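Local coordinates for protein alpha,alpha-trehalose-phosphate synthase (UDP-forming) (Burkholderia xenovorans, PDB 5V0T) that belongs to glycosyltransferase family 20, enzymes of the GT-B fold with two Rossmann-like domains, and is modelled here with uridine-5'-diphosphate bound, at residues L380-Y385 and G395-S400; F291-E296 and V418-M423; I165-S170 and L192-A197; L284-R289 and T372-G377. All coordinates share one frame; numbering follows the deposited sequence. Where two conformers were deposited one is given.

Contact 1 (L380-Y385 and G395-S400). With UDP (uridine-5'-diphosphate), chain I.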
loop_
_atom_site.group_PDB
_atom_site.type_symbol
_atom_site.label_atom_id
_atom_site.label_comp_id
_atom_site.label_asym_id
_atom_site.label_seq_id
_atom_site.Cartn_x
_atom_site.Cartn_y
_atom_site.Cartn_z
ATOM N N LEU A 380 4.166 -2.677 2.191
ATOM C CA LEU A 380 4.581 -2.966 3.559
ATOM C C LEU A 380 4.899 -4.446 3.753
ATOM O O LEU A 380 5.736 -4.789 4.596
ATOM C CB LEU A 380 3.492 -2.530 4.540
ATOM C CG LEU A 380 3.236 -1.030 4.700
ATOM C CD1 LEU A 380 2.247 -0.821 5.837
ATOM C CD2 LEU A 380 4.513 -0.273 4.969
ATOM N N VAL A 381 4.262 -5.329 2.979
ATOM C CA VAL A 381 4.509 -6.758 3.134
ATOM C C VAL A 381 5.983 -7.067 2.913
ATOM O O VAL A 381 6.571 -7.887 3.620
ATOM C CB VAL A 381 3.600 -7.568 2.188
ATOM C CG1 VAL A 381 4.217 -8.963 1.869
ATOM C CG2 VAL A 381 2.180 -7.713 2.798
ATOM N N ALA A 382 6.611 -6.400 1.947
ATOM C CA ALA A 382 8.044 -6.611 1.731
ATOM C C ALA A 382 8.847 -6.255 2.980
ATOM O O ALA A 382 9.775 -6.982 3.362
ATOM C CB ALA A 382 8.529 -5.786 0.532
ATOM N N LYS A 383 8.522 -5.118 3.614
ATOM C CA LYS A 383 9.258 -4.694 4.799
ATOM C C LYS A 383 8.954 -5.602 5.984
ATOM O O LYS A 383 9.847 -5.906 6.786
ATOM C CB LYS A 383 8.938 -3.233 5.130
ATOM C CG LYS A 383 9.385 -2.277 4.015
ATOM C CD LYS A 383 9.293 -0.814 4.428
ATOM C CE LYS A 383 9.919 0.089 3.368
ATOM N NZ LYS A 383 9.916 1.512 3.818
ATOM N N GLU A 384 7.700 -6.055 6.093
ATOM C CA GLU A 384 7.310 -6.996 7.138
ATOM C C GLU A 384 7.979 -8.356 6.958
ATOM O O GLU A 384 8.401 -8.975 7.946
ATOM C CB GLU A 384 5.784 -7.143 7.154
ATOM C CG GLU A 384 5.050 -5.855 7.590
ATOM C CD GLU A 384 3.538 -5.908 7.345
ATOM O OE1 GLU A 384 2.852 -4.922 7.672
ATOM O OE2 GLU A 384 3.035 -6.925 6.824
ATOM N N TYR A 385 8.051 -8.860 5.720
ATOM C CA TYR A 385 8.718 -10.142 5.491
ATOM C C TYR A 385 10.164 -10.093 5.977
ATOM O O TYR A 385 10.620 -10.981 6.705
ATOM C CB TYR A 385 8.669 -10.549 4.005
ATOM C CG TYR A 385 9.526 -11.764 3.751
ATOM C CD1 TYR A 385 9.043 -13.042 4.016
ATOM C CD2 TYR A 385 10.850 -11.634 3.316
ATOM C CE1 TYR A 385 9.855 -14.176 3.845
ATOM C CE2 TYR A 385 11.668 -12.762 3.150
ATOM C CZ TYR A 385 11.156 -14.024 3.404
ATOM O OH TYR A 385 11.950 -15.139 3.231
ATOM N N GLY A 395 15.300 -15.814 5.515
ATOM C CA GLY A 395 14.894 -16.031 4.141
ATOM C C GLY A 395 15.318 -14.886 3.227
ATOM O O GLY A 395 15.979 -13.928 3.634
ATOM N N VAL A 396 14.920 -14.999 1.957
ATOM C CA VAL A 396 15.322 -14.069 0.907
ATOM C C VAL A 396 14.083 -13.374 0.356
ATOM O O VAL A 396 13.071 -14.023 0.071
ATOM C CB VAL A 396 16.079 -14.788 -0.230
ATOM C CG1 VAL A 396 16.392 -13.823 -1.360
ATOM C CG2 VAL A 396 17.368 -15.437 0.290
ATOM N N LEU A 397 14.178 -12.059 0.172
ATOM C CA LEU A 397 13.106 -11.276 -0.433
ATOM C C LEU A 397 13.338 -11.150 -1.935
ATOM O O LEU A 397 14.391 -10.669 -2.370
ATOM C CB LEU A 397 13.028 -9.887 0.201
ATOM C CG LEU A 397 12.000 -8.903 -0.392
ATOM C CD1 LEU A 397 10.568 -9.402 -0.173
ATOM C CD2 LEU A 397 12.184 -7.521 0.242
ATOM N N VAL A 398 12.359 -11.591 -2.720
ATOM C CA VAL A 398 12.305 -11.362 -4.161
ATOM C C VAL A 398 11.313 -10.219 -4.376
ATOM O O VAL A 398 10.148 -10.316 -3.964
ATOM C CB VAL A 398 11.889 -12.641 -4.911
ATOM C CG1 VAL A 398 11.644 -12.385 -6.448
ATOM C CG2 VAL A 398 12.948 -13.758 -4.697
ATOM N N LEU A 399 11.773 -9.123 -4.985
ATOM C CA LEU A 399 11.031 -7.861 -4.916
ATOM C C LEU A 399 10.954 -7.169 -6.273
ATOM O O LEU A 399 11.979 -6.945 -6.929
ATOM C CB LEU A 399 11.682 -6.924 -3.891
ATOM C CG LEU A 399 11.005 -5.562 -3.730
ATOM C CD1 LEU A 399 9.630 -5.737 -3.086
ATOM C CD2 LEU A 399 11.879 -4.615 -2.908
ATOM N N SER A 400 9.742 -6.797 -6.676
ATOM C CA SER A 400 9.560 -6.033 -7.907
ATOM C C SER A 400 10.267 -4.681 -7.844
ATOM O O SER A 400 10.107 -3.929 -6.878
ATOM C CB SER A 400 8.078 -5.795 -8.157
ATOM O OG SER A 400 7.926 -4.907 -9.242
HETATM N N1 UDP I . -2.432 -7.674 5.744
HETATM C C2 UDP I . -3.141 -8.182 6.820
HETATM N N3 UDP I . -3.865 -9.310 6.559
HETATM C C4 UDP I . -3.951 -9.977 5.357
HETATM C C5 UDP I . -3.184 -9.396 4.287
HETATM C C6 UDP I . -2.455 -8.293 4.514
HETATM O O2 UDP I . -3.139 -7.661 7.922
HETATM O O4 UDP I . -4.650 -10.994 5.280
HETATM C "C1'" UDP I . -1.629 -6.468 5.973
HETATM C "C2'" UDP I . -0.135 -6.676 5.739
HETATM O "O2'" UDP I . 0.466 -7.200 6.912
HETATM C "C3'" UDP I . 0.311 -5.246 5.426
HETATM C "C4'" UDP I . -0.895 -4.678 4.668
HETATM O "O4'" UDP I . -2.030 -5.486 5.046
HETATM O "O3'" UDP I . 0.544 -4.470 6.597
HETATM C "C5'" UDP I . -0.765 -4.656 3.169
HETATM O "O5'" UDP I . -0.024 -3.471 2.821
HETATM P PA UDP I . 0.820 -3.390 1.484
HETATM O O1A UDP I . 1.665 -4.633 1.295
HETATM O O2A UDP I . 1.558 -2.103 1.520
HETATM O O3A UDP I . -0.242 -3.396 0.315
HETATM P PB UDP I . -1.675 -2.756 0.094
HETATM O O1B UDP I . -1.614 -1.442 0.880
HETATM O O2B UDP I . -1.682 -2.454 -1.420
HETATM O O3B UDP I . -2.758 -3.670 0.530
#
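Ala-382 and Tyr-385 lay one side of helix 380-388 on Leu-397 and Leu-399 of strand 396-400, the second half of a beta-alpha-beta crossover that begins at strand 368-371 in a Rossmann-like parallel sheet. Helix and strand run nearly antiparallel, the axes of the two short segments lying at 166° to each other and 9.4 Å apart at their closest. Packing is tight where the helix residue is small: the single methyl of Ala-382 serves two leucines, CB standing 3.8 Å from Leu-399 CD1 and slightly farther from Leu-397 CD2. Tyr-385, whose CG is anti to the backbone N (chi1 172°), extends toward the strand and slides past Leu-397 in the opposite direction, CD2 lying 4.2 Å from Leu-397 CD1. The contact then runs out toward the partly exposed Gly-395, where only backbone meets the phenol: Tyr-385 OH approaches Gly-395 CA to 3.2 Å, an approach eased by the missing side chain. That hydroxyl finds its hydrogen bond at Ala-366 O. Elsewhere on the helix, uridine-5'-diphosphate is gripped. Leu-380 N donates an almost straight bond to the nucleotide's O2A at 2.8 Å. Val-381 N bonds to its O1A. Glu-384, which also pairs with Arg-356, divides its carboxylate between the ribose hydroxyls: O3' donates to Glu-384 OE1 at 2.6 Å and O2' to Glu-384 OE2 at 2.6 Å.

Contact 2 (F291-E296 and V418-M423); sequences FERLLE and VDIDGM
Asp-421 OD1 takes a hydrogen bond from Arg-293 NH1 at 2.9 Å, and this salt bridge is the polar bond between segments 291-296 and 418-423. The carboxylate oxygen lies in the guanidinium plane, but seen from the aspartate the donor arrives from above, 56° out of the carboxylate plane, and the N-H...O angle is 157°. Arg-293 starts with CG anti to its own N (chi1 -178°) and then bends at both chi2 and chi3. This curled shape brings the guanidinium over Ile-420, whose CG2 sits beneath the centre of one face at 3.9 Å from the plane; the same methyl is 4.0 Å from Arg-293 CB. A third member joins from within the arginine's helix, as Glu-296 OE1 receives a weak bond from Arg-293 NE at 3.2 Å. Glu-296 also pairs through OE2 with Arg-338 of helix 319-339, extending the charged chain to another helix. Asp-419 is the N-cap of helix 420-432, and its OD1 accepts from Gly-422 N at 3.0 Å, at the start of the turn that carries Ile-420 and Asp-421. A methyl under one guanidinium face and the Asp-421 carboxylate at its edge make this a surface salt-bridge network between two packed helices of a Rossmann-like domain.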
loop_
_atom_site.group_PDB
_atom_site.type_symbol
_atom_site.label_atom_id
_atom_site.label_comp_id
_atom_site.label_asym_id
_atom_site.label_seq_id
_atom_site.Cartn_x
_atom_site.Cartn_y
_atom_site.Cartn_z
ATOM N N PHE A 291 6.531 -18.999 -11.039
ATOM C CA PHE A 291 6.645 -20.225 -10.258
ATOM C C PHE A 291 6.428 -21.444 -11.143
ATOM O O PHE A 291 7.132 -22.448 -11.008
ATOM C CB PHE A 291 5.647 -20.222 -9.086
ATOM C CG PHE A 291 5.707 -21.483 -8.225
ATOM C CD1 PHE A 291 6.854 -21.801 -7.509
ATOM C CD2 PHE A 291 4.620 -22.356 -8.152
ATOM C CE1 PHE A 291 6.915 -22.955 -6.725
ATOM C CE2 PHE A 291 4.667 -23.509 -7.361
ATOM C CZ PHE A 291 5.817 -23.809 -6.637
ATOM N N GLU A 292 5.457 -21.379 -12.057
ATOM C CA GLU A 292 5.293 -22.462 -13.023
ATOM C C GLU A 292 6.546 -22.645 -13.883
ATOM O O GLU A 292 6.972 -23.782 -14.147
ATOM C CB GLU A 292 4.068 -22.187 -13.901
ATOM C CG GLU A 292 3.883 -23.146 -15.076
ATOM C CD GLU A 292 2.675 -22.747 -15.915
ATOM O OE1 GLU A 292 1.880 -23.634 -16.310
ATOM O OE2 GLU A 292 2.505 -21.532 -16.133
ATOM N N ARG A 293 7.133 -21.539 -14.356
ATOM C CA ARG A 293 8.361 -21.623 -15.149
ATOM C C ARG A 293 9.505 -22.221 -14.327
ATOM O O ARG A 293 10.331 -22.979 -14.853
ATOM C CB ARG A 293 8.730 -20.227 -15.681
ATOM C CG ARG A 293 9.965 -20.152 -16.582
ATOM C CD ARG A 293 9.743 -20.803 -17.954
ATOM N NE ARG A 293 8.504 -20.363 -18.592
ATOM C CZ ARG A 293 8.367 -19.254 -19.316
ATOM N NH1 ARG A 293 9.391 -18.421 -19.517
ATOM N NH2 ARG A 293 7.188 -18.967 -19.839
ATOM N N LEU A 294 9.572 -21.891 -13.031
ATOM C CA LEU A 294 10.557 -22.541 -12.160
ATOM C C LEU A 294 10.408 -24.061 -12.198
ATOM O O LEU A 294 11.390 -24.794 -12.379
ATOM C CB LEU A 294 10.410 -22.025 -10.725
ATOM C CG LEU A 294 11.277 -22.733 -9.667
ATOM C CD1 LEU A 294 12.761 -22.426 -9.903
ATOM C CD2 LEU A 294 10.855 -22.371 -8.237
ATOM N N LEU A 295 9.173 -24.550 -12.037
ATOM C CA LEU A 295 8.932 -25.985 -12.033
ATOM C C LEU A 295 9.214 -26.612 -13.395
ATOM O O LEU A 295 9.712 -27.746 -13.465
ATOM C CB LEU A 295 7.494 -26.262 -11.582
ATOM C CG LEU A 295 7.135 -25.781 -10.167
ATOM C CD1 LEU A 295 5.688 -26.127 -9.793
ATOM C CD2 LEU A 295 8.116 -26.348 -9.115
ATOM N N GLU A 296 8.901 -25.905 -14.492
ATOM C CA GLU A 296 9.171 -26.435 -15.829
ATOM C C GLU A 296 10.653 -26.715 -16.037
ATOM O O GLU A 296 11.025 -27.737 -16.627
ATOM C CB GLU A 296 8.688 -25.452 -16.905
ATOM C CG GLU A 296 7.173 -25.333 -17.038
ATOM C CD GLU A 296 6.774 -24.235 -18.012
ATOM O OE1 GLU A 296 7.663 -23.452 -18.428
ATOM O OE2 GLU A 296 5.579 -24.165 -18.370
ATOM N N VAL A 418 7.353 -8.425 -15.453
ATOM C CA VAL A 418 7.048 -8.789 -16.836
ATOM C C VAL A 418 7.954 -9.911 -17.333
ATOM O O VAL A 418 7.601 -10.645 -18.262
ATOM C CB VAL A 418 7.181 -7.532 -17.720
ATOM C CG1 VAL A 418 7.027 -7.863 -19.189
ATOM C CG2 VAL A 418 6.155 -6.475 -17.299
ATOM N N ASP A 419 9.142 -10.042 -16.741
ATOM C CA ASP A 419 10.159 -10.992 -17.204
ATOM C C ASP A 419 9.962 -12.306 -16.460
ATOM O O ASP A 419 10.491 -12.516 -15.364
ATOM C CB ASP A 419 11.550 -10.410 -16.979
ATOM C CG ASP A 419 12.660 -11.280 -17.521
ATOM O OD1 ASP A 419 12.421 -12.409 -18.034
ATOM O OD2 ASP A 419 13.804 -10.807 -17.432
ATOM N N ILE A 420 9.197 -13.211 -17.070
ATOM C CA ILE A 420 8.841 -14.452 -16.389
ATOM C C ILE A 420 10.083 -15.279 -16.081
ATOM O O ILE A 420 10.210 -15.853 -14.989
ATOM C CB ILE A 420 7.821 -15.245 -17.223
ATOM C CG1 ILE A 420 6.569 -14.397 -17.451
ATOM C CG2 ILE A 420 7.447 -16.557 -16.512
ATOM C CD1 ILE A 420 5.910 -13.859 -16.157
ATOM N N ASP A 421 11.017 -15.359 -17.035
ATOM C CA ASP A 421 12.257 -16.095 -16.804
ATOM C C ASP A 421 13.080 -15.444 -15.703
ATOM O O ASP A 421 13.640 -16.138 -14.845
ATOM C CB ASP A 421 13.077 -16.182 -18.094
ATOM C CG ASP A 421 12.542 -17.220 -19.071
ATOM O OD1 ASP A 421 12.181 -18.338 -18.659
ATOM O OD2 ASP A 421 12.477 -16.913 -20.272
ATOM N N GLY A 422 13.173 -14.111 -15.720
ATOM C CA GLY A 422 13.910 -13.414 -14.678
ATOM C C GLY A 422 13.354 -13.674 -13.290
ATOM O O GLY A 422 14.108 -13.867 -12.333
ATOM N N MET A 423 12.030 -13.693 -13.158
ATOM C CA MET A 423 11.462 -13.974 -11.849
ATOM C C MET A 423 11.712 -15.416 -11.436
ATOM O O MET A 423 12.038 -15.673 -10.275
ATOM C CB MET A 423 9.974 -13.644 -11.831
ATOM C CG MET A 423 9.742 -12.142 -11.834
ATOM S SD MET A 423 8.256 -11.714 -10.939
ATOM C CE MET A 423 6.993 -12.503 -11.924
#

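Contact 3 (I165-S170 and L192-A197); sequences IPFPAS and LGFQTA
Phe-167 and Phe-194 meet beside the ends of two adjacent parallel strands in a Rossmann-like domain: Phe-167 belongs to the loop that leaves strand 159-162, and Phe-194 is the last residue of strand 191-194. Their rings have centroids 5.5 Å apart and planes at 77°, an oblique pairing in which Phe-167 CD2 comes to 3.6 Å from Phe-194 CE1. The two side chains reach this meeting by different routes. Phe-167 has CG anti to the backbone N (chi1 -164°), whereas CG of Phe-194 lies beside its N (chi1 -55°). Phe-203 of helix 197-209 also meets the Phe-194 ring, enlarging the aromatic cluster. Next to the rings the backbones are joined through a water, which donates to Ile-165 O at 2.8 Å and accepts from Gln-195 N at 2.9 Å. Gln-195 adds a second tie with its amide, NE2 bonding to His-164 O while OE1 takes Ile-239 N. Both His-164 and Ile-165 line the pocket of 6-O-phosphono-alpha-D-glucopyranose. The chemistry therefore divides the work: aromatic carbon fills the buried interface, while one water bridges a carbonyl and an amide of buried residues, consistent with a polar link between the pocket loop and the strand end.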
loop_
_atom_site.group_PDB
_atom_site.type_symbol
_atom_site.label_atom_id
_atom_site.label_comp_id
_atom_site.label_asym_id
_atom_site.label_seq_id
_atom_site.Cartn_x
_atom_site.Cartn_y
_atom_site.Cartn_z
ATOM N N ILE A 165 -0.161 5.704 -2.798
ATOM C CA ILE A 165 -0.016 4.984 -4.060
ATOM C C ILE A 165 0.992 5.740 -4.928
ATOM O O ILE A 165 1.379 6.862 -4.574
ATOM C CB ILE A 165 -1.383 4.825 -4.745
ATOM C CG1 ILE A 165 -1.934 6.193 -5.189
ATOM C CG2 ILE A 165 -2.362 4.096 -3.798
ATOM C CD1 ILE A 165 -3.222 6.078 -6.016
ATOM N N PRO A 166 1.470 5.178 -6.040
ATOM C CA PRO A 166 2.445 5.910 -6.855
ATOM C C PRO A 166 1.831 7.189 -7.403
ATOM O O PRO A 166 0.618 7.282 -7.602
ATOM C CB PRO A 166 2.783 4.925 -7.986
ATOM C CG PRO A 166 2.319 3.595 -7.502
ATOM C CD PRO A 166 1.152 3.863 -6.616
ATOM N N PHE A 167 2.668 8.199 -7.644
ATOM C CA PHE A 167 2.217 9.290 -8.512
ATOM C C PHE A 167 2.679 8.995 -9.931
ATOM O O PHE A 167 3.891 8.917 -10.170
ATOM C CB PHE A 167 2.743 10.648 -8.061
ATOM C CG PHE A 167 1.996 11.800 -8.689
ATOM C CD1 PHE A 167 2.307 12.235 -9.973
ATOM C CD2 PHE A 167 0.923 12.389 -8.025
ATOM C CE1 PHE A 167 1.602 13.289 -10.550
ATOM C CE2 PHE A 167 0.212 13.436 -8.603
ATOM C CZ PHE A 167 0.548 13.880 -9.862
ATOM N N PRO A 168 1.772 8.823 -10.891
ATOM C CA PRO A 168 2.184 8.344 -12.211
ATOM C C PRO A 168 2.892 9.425 -13.012
ATOM O O PRO A 168 2.697 10.622 -12.803
ATOM C CB PRO A 168 0.859 7.956 -12.873
ATOM C CG PRO A 168 -0.123 8.945 -12.265
ATOM C CD PRO A 168 0.313 9.001 -10.807
ATOM N N ALA A 169 3.729 8.966 -13.943
ATOM C CA ALA A 169 4.333 9.838 -14.938
ATOM C C ALA A 169 3.282 10.784 -15.509
ATOM O O ALA A 169 2.121 10.407 -15.691
ATOM C CB ALA A 169 4.952 8.987 -16.052
ATOM N N SER A 170 3.682 12.032 -15.763
ATOM C CA SER A 170 2.706 13.015 -16.234
ATOM C C SER A 170 1.956 12.528 -17.474
ATOM O O SER A 170 0.748 12.764 -17.604
ATOM C CB SER A 170 3.384 14.360 -16.504
ATOM O OG SER A 170 4.319 14.265 -17.560
ATOM N N LEU A 192 2.782 18.561 0.307
ATOM C CA LEU A 192 2.472 17.304 -0.363
ATOM C C LEU A 192 3.594 16.314 -0.095
ATOM O O LEU A 192 4.770 16.658 -0.230
ATOM C CB LEU A 192 2.310 17.495 -1.879
ATOM C CG LEU A 192 1.182 18.414 -2.339
ATOM C CD1 LEU A 192 1.153 18.472 -3.861
ATOM C CD2 LEU A 192 -0.149 17.884 -1.805
ATOM N N GLY A 193 3.223 15.096 0.285
ATOM C CA GLY A 193 4.173 14.032 0.525
ATOM C C GLY A 193 3.895 12.873 -0.407
ATOM O O GLY A 193 2.739 12.462 -0.574
ATOM N N PHE A 194 4.939 12.372 -1.055
ATOM C CA PHE A 194 4.849 11.201 -1.910
ATOM C C PHE A 194 5.742 10.108 -1.323
ATOM O O PHE A 194 6.553 10.355 -0.425
ATOM C CB PHE A 194 5.245 11.547 -3.359
ATOM C CG PHE A 194 4.449 12.695 -3.949
ATOM C CD1 PHE A 194 3.181 12.485 -4.459
ATOM C CD2 PHE A 194 4.966 13.989 -3.959
ATOM C CE1 PHE A 194 2.442 13.540 -4.973
ATOM C CE2 PHE A 194 4.238 15.045 -4.486
ATOM C CZ PHE A 194 2.974 14.820 -4.990
ATOM N N GLN A 195 5.581 8.875 -1.819
ATOM C CA GLN A 195 6.337 7.760 -1.243
ATOM C C GLN A 195 7.823 7.853 -1.588
ATOM O O GLN A 195 8.680 7.680 -0.714
ATOM C CB GLN A 195 5.760 6.419 -1.730
ATOM C CG GLN A 195 4.369 6.104 -1.196
ATOM C CD GLN A 195 4.412 5.429 0.169
ATOM O OE1 GLN A 195 5.381 5.580 0.924
ATOM N NE2 GLN A 195 3.369 4.659 0.481
ATOM N N THR A 196 8.154 8.103 -2.861
ATOM C CA THR A 196 9.525 7.951 -3.342
ATOM C C THR A 196 9.932 9.124 -4.232
ATOM O O THR A 196 9.099 9.909 -4.691
ATOM C CB THR A 196 9.709 6.651 -4.137
ATOM O OG1 THR A 196 8.946 6.727 -5.354
ATOM C CG2 THR A 196 9.280 5.419 -3.303
ATOM N N ALA A 197 11.238 9.223 -4.482
ATOM C CA ALA A 197 11.748 10.279 -5.357
ATOM C C ALA A 197 11.138 10.242 -6.761
ATOM O O ALA A 197 10.831 11.320 -7.297
ATOM C CB ALA A 197 13.282 10.216 -5.409
HETATM O O HOH W 1 3.269 8.592 -3.513
#

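Contact 4 (L284-R289 and T372-G377)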
loop_
_atom_site.group_PDB
_atom_site.type_symbol
_atom_site.label_atom_id
_atom_site.label_comp_id
_atom_site.label_asym_id
_atom_site.label_seq_id
_atom_site.Cartn_x
_atom_site.Cartn_y
_atom_site.Cartn_z
ATOM N N LEU A 284 -0.135 -10.801 -9.787
ATOM C CA LEU A 284 -0.265 -12.170 -9.291
ATOM C C LEU A 284 -0.252 -13.204 -10.419
ATOM O O LEU A 284 0.258 -14.316 -10.220
ATOM C CB LEU A 284 -1.540 -12.296 -8.439
ATOM C CG LEU A 284 -1.531 -11.377 -7.200
ATOM C CD1 LEU A 284 -2.864 -11.410 -6.466
ATOM C CD2 LEU A 284 -0.384 -11.719 -6.217
ATOM N N VAL A 285 -0.788 -12.879 -11.598
ATOM C CA VAL A 285 -0.722 -13.830 -12.712
ATOM C C VAL A 285 0.725 -14.044 -13.133
ATOM O O VAL A 285 1.170 -15.183 -13.308
ATOM C CB VAL A 285 -1.593 -13.364 -13.896
ATOM C CG1 VAL A 285 -1.302 -14.222 -15.162
ATOM C CG2 VAL A 285 -3.078 -13.473 -13.525
ATOM N N GLU A 286 1.492 -12.955 -13.270
ATOM C CA GLU A 286 2.898 -13.093 -13.654
ATOM C C GLU A 286 3.668 -13.858 -12.589
ATOM O O GLU A 286 4.546 -14.672 -12.903
ATOM C CB GLU A 286 3.542 -11.716 -13.865
ATOM C CG GLU A 286 3.008 -10.929 -15.076
ATOM C CD GLU A 286 1.710 -10.191 -14.787
ATOM O OE1 GLU A 286 1.166 -10.322 -13.672
ATOM O OE2 GLU A 286 1.237 -9.458 -15.679
ATOM N N ARG A 287 3.355 -13.590 -11.328
ATOM C CA ARG A 287 3.986 -14.272 -10.204
ATOM C C ARG A 287 3.745 -15.779 -10.257
ATOM O O ARG A 287 4.669 -16.583 -10.052
ATOM C CB ARG A 287 3.428 -13.675 -8.916
ATOM C CG ARG A 287 4.025 -14.214 -7.691
ATOM C CD ARG A 287 3.511 -13.545 -6.469
ATOM N NE ARG A 287 3.527 -12.082 -6.533
ATOM C CZ ARG A 287 3.023 -11.336 -5.565
ATOM N NH1 ARG A 287 2.497 -11.956 -4.523
ATOM N NH2 ARG A 287 3.023 -9.998 -5.634
ATOM N N PHE A 288 2.499 -16.183 -10.513
ATOM C CA PHE A 288 2.192 -17.609 -10.638
ATOM C C PHE A 288 2.907 -18.214 -11.843
ATOM O O PHE A 288 3.430 -19.330 -11.766
ATOM C CB PHE A 288 0.677 -17.830 -10.756
ATOM C CG PHE A 288 -0.082 -17.771 -9.432
ATOM C CD1 PHE A 288 0.334 -16.950 -8.391
ATOM C CD2 PHE A 288 -1.230 -18.539 -9.256
ATOM C CE1 PHE A 288 -0.378 -16.887 -7.188
ATOM C CE2 PHE A 288 -1.956 -18.491 -8.059
ATOM C CZ PHE A 288 -1.521 -17.656 -7.021
ATOM N N ARG A 289 2.934 -17.493 -12.966
ATOM C CA ARG A 289 3.588 -18.009 -14.167
ATOM C C ARG A 289 5.089 -18.204 -13.970
ATOM O O ARG A 289 5.674 -19.118 -14.566
ATOM C CB ARG A 289 3.308 -17.077 -15.354
ATOM C CG ARG A 289 1.844 -17.131 -15.761
ATOM C CD ARG A 289 1.475 -16.269 -16.963
ATOM N NE ARG A 289 0.063 -16.496 -17.259
ATOM C CZ ARG A 289 -0.618 -15.910 -18.236
ATOM N NH1 ARG A 289 -0.021 -15.049 -19.046
ATOM N NH2 ARG A 289 -1.902 -16.194 -18.396
ATOM N N THR A 372 5.977 -9.188 -5.865
ATOM C CA THR A 372 6.272 -8.744 -7.235
ATOM C C THR A 372 5.163 -7.893 -7.860
ATOM O O THR A 372 4.770 -8.116 -9.007
ATOM C CB THR A 372 6.583 -9.943 -8.131
ATOM O OG1 THR A 372 5.409 -10.740 -8.305
ATOM C CG2 THR A 372 7.671 -10.808 -7.528
ATOM N N PRO A 373 4.699 -6.848 -7.171
ATOM C CA PRO A 373 3.622 -6.027 -7.743
ATOM C C PRO A 373 4.062 -5.359 -9.039
ATOM O O PRO A 373 5.228 -4.984 -9.214
ATOM C CB PRO A 373 3.339 -4.991 -6.643
ATOM C CG PRO A 373 4.636 -4.882 -5.908
ATOM C CD PRO A 373 5.241 -6.262 -5.932
ATOM N N LEU A 374 3.106 -5.218 -9.962
ATOM C CA LEU A 374 3.368 -4.468 -11.193
ATOM C C LEU A 374 3.654 -3.001 -10.894
ATOM O O LEU A 374 4.499 -2.374 -11.548
ATOM C CB LEU A 374 2.179 -4.598 -12.149
ATOM C CG LEU A 374 1.954 -6.060 -12.578
ATOM C CD1 LEU A 374 0.631 -6.257 -13.311
ATOM C CD2 LEU A 374 3.111 -6.552 -13.448
ATOM N N ARG A 375 2.957 -2.443 -9.909
ATOM C CA ARG A 375 3.169 -1.088 -9.409
ATOM C C ARG A 375 2.691 -1.077 -7.972
ATOM O O ARG A 375 1.642 -1.653 -7.670
ATOM C CB ARG A 375 2.374 -0.025 -10.183
ATOM C CG ARG A 375 2.715 0.120 -11.659
ATOM C CD ARG A 375 4.019 0.899 -11.843
ATOM N NE ARG A 375 4.437 0.890 -13.240
ATOM C CZ ARG A 375 5.462 1.586 -13.723
ATOM N NH1 ARG A 375 5.762 1.495 -15.005
ATOM N NH2 ARG A 375 6.186 2.363 -12.922
ATOM N N ASP A 376 3.434 -0.406 -7.097
ATOM C CA ASP A 376 3.071 -0.381 -5.683
ATOM C C ASP A 376 3.715 0.842 -5.062
ATOM O O ASP A 376 4.915 1.068 -5.250
ATOM C CB ASP A 376 3.539 -1.666 -4.977
ATOM C CG ASP A 376 2.721 -1.993 -3.743
ATOM O OD1 ASP A 376 2.454 -1.059 -2.954
ATOM O OD2 ASP A 376 2.369 -3.191 -3.555
ATOM N N GLY A 377 2.913 1.658 -4.368
ATOM C CA GLY A 377 3.459 2.861 -3.768
ATOM C C GLY A 377 4.602 2.581 -2.810
ATOM O O GLY A 377 5.562 3.345 -2.741
#
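Arg-287, on the opening turns of helix 284-297, and Thr-372, the first residue after strand 368-371, bring the two backbones to their nearest approach, with CA atoms 6.7 Å apart. Between their side chains runs the hydrogen bond of the contact, from Arg-287 NE to Thr-372 OG1 at 2.9 Å and 153°. The acceptor is tilted 18° from the guanidinium plane. Extended through chi2, the arginine turns only at chi3 (-49°), and this bend brings NE round to the threonine hydroxyl. Its NH2 lies near Thr-372 N as well, but both are donors and no bond forms. The stronger polar partner is Asp-276, which makes a salt bridge with Arg-287 NH1, so NE and NH1 are held by different residues, and NH2 too is hydrogen-bonded, outside the two segments. One guanidinium face, toward the rim, lies on Leu-284 CD2, 3.3 Å from the plane. Beside it the carboxylate of Glu-286, bent at chi2, makes only van der Waals contact with Leu-374, crossing it at about a right angle, OE2 4.0 Å from Leu-374 CD1. Farther along the loop, Asp-376 pairs with Lys-282, whose NZ is also hydrogen-bonded to uridine-5'-diphosphate. Around the contact, Met-423 of helix 420-432 touches both Glu-286 and Thr-372, Phe-307 of strand 305-310 packs on Arg-287, and helix 319-339 receives Leu-284 and Phe-288.

Contacts 1, 2 and 4 belong to the domain built on the six-stranded parallel sheet, contact 3 to the other sheet of the GT-B fold. Contacts 1, 3 and 4 are buried; contact 2 lies at the surface, and there charge pairing replaces the aliphatic and aromatic packing of contacts 1 and 3. Contact 4 stands between these extremes, with a buried arginine bonded to a hydroxyl. It shares helix 284-297 with contact 2 and also touches it through Met-423 SD, 3.6 Å from Thr-372 CG2, and joins contact 1 through a probable hydrogen bond between Ser-400 OG and Pro-373 O. Gly-377 also packs against Gln-195, linking contacts 3 and 4 across the two domains.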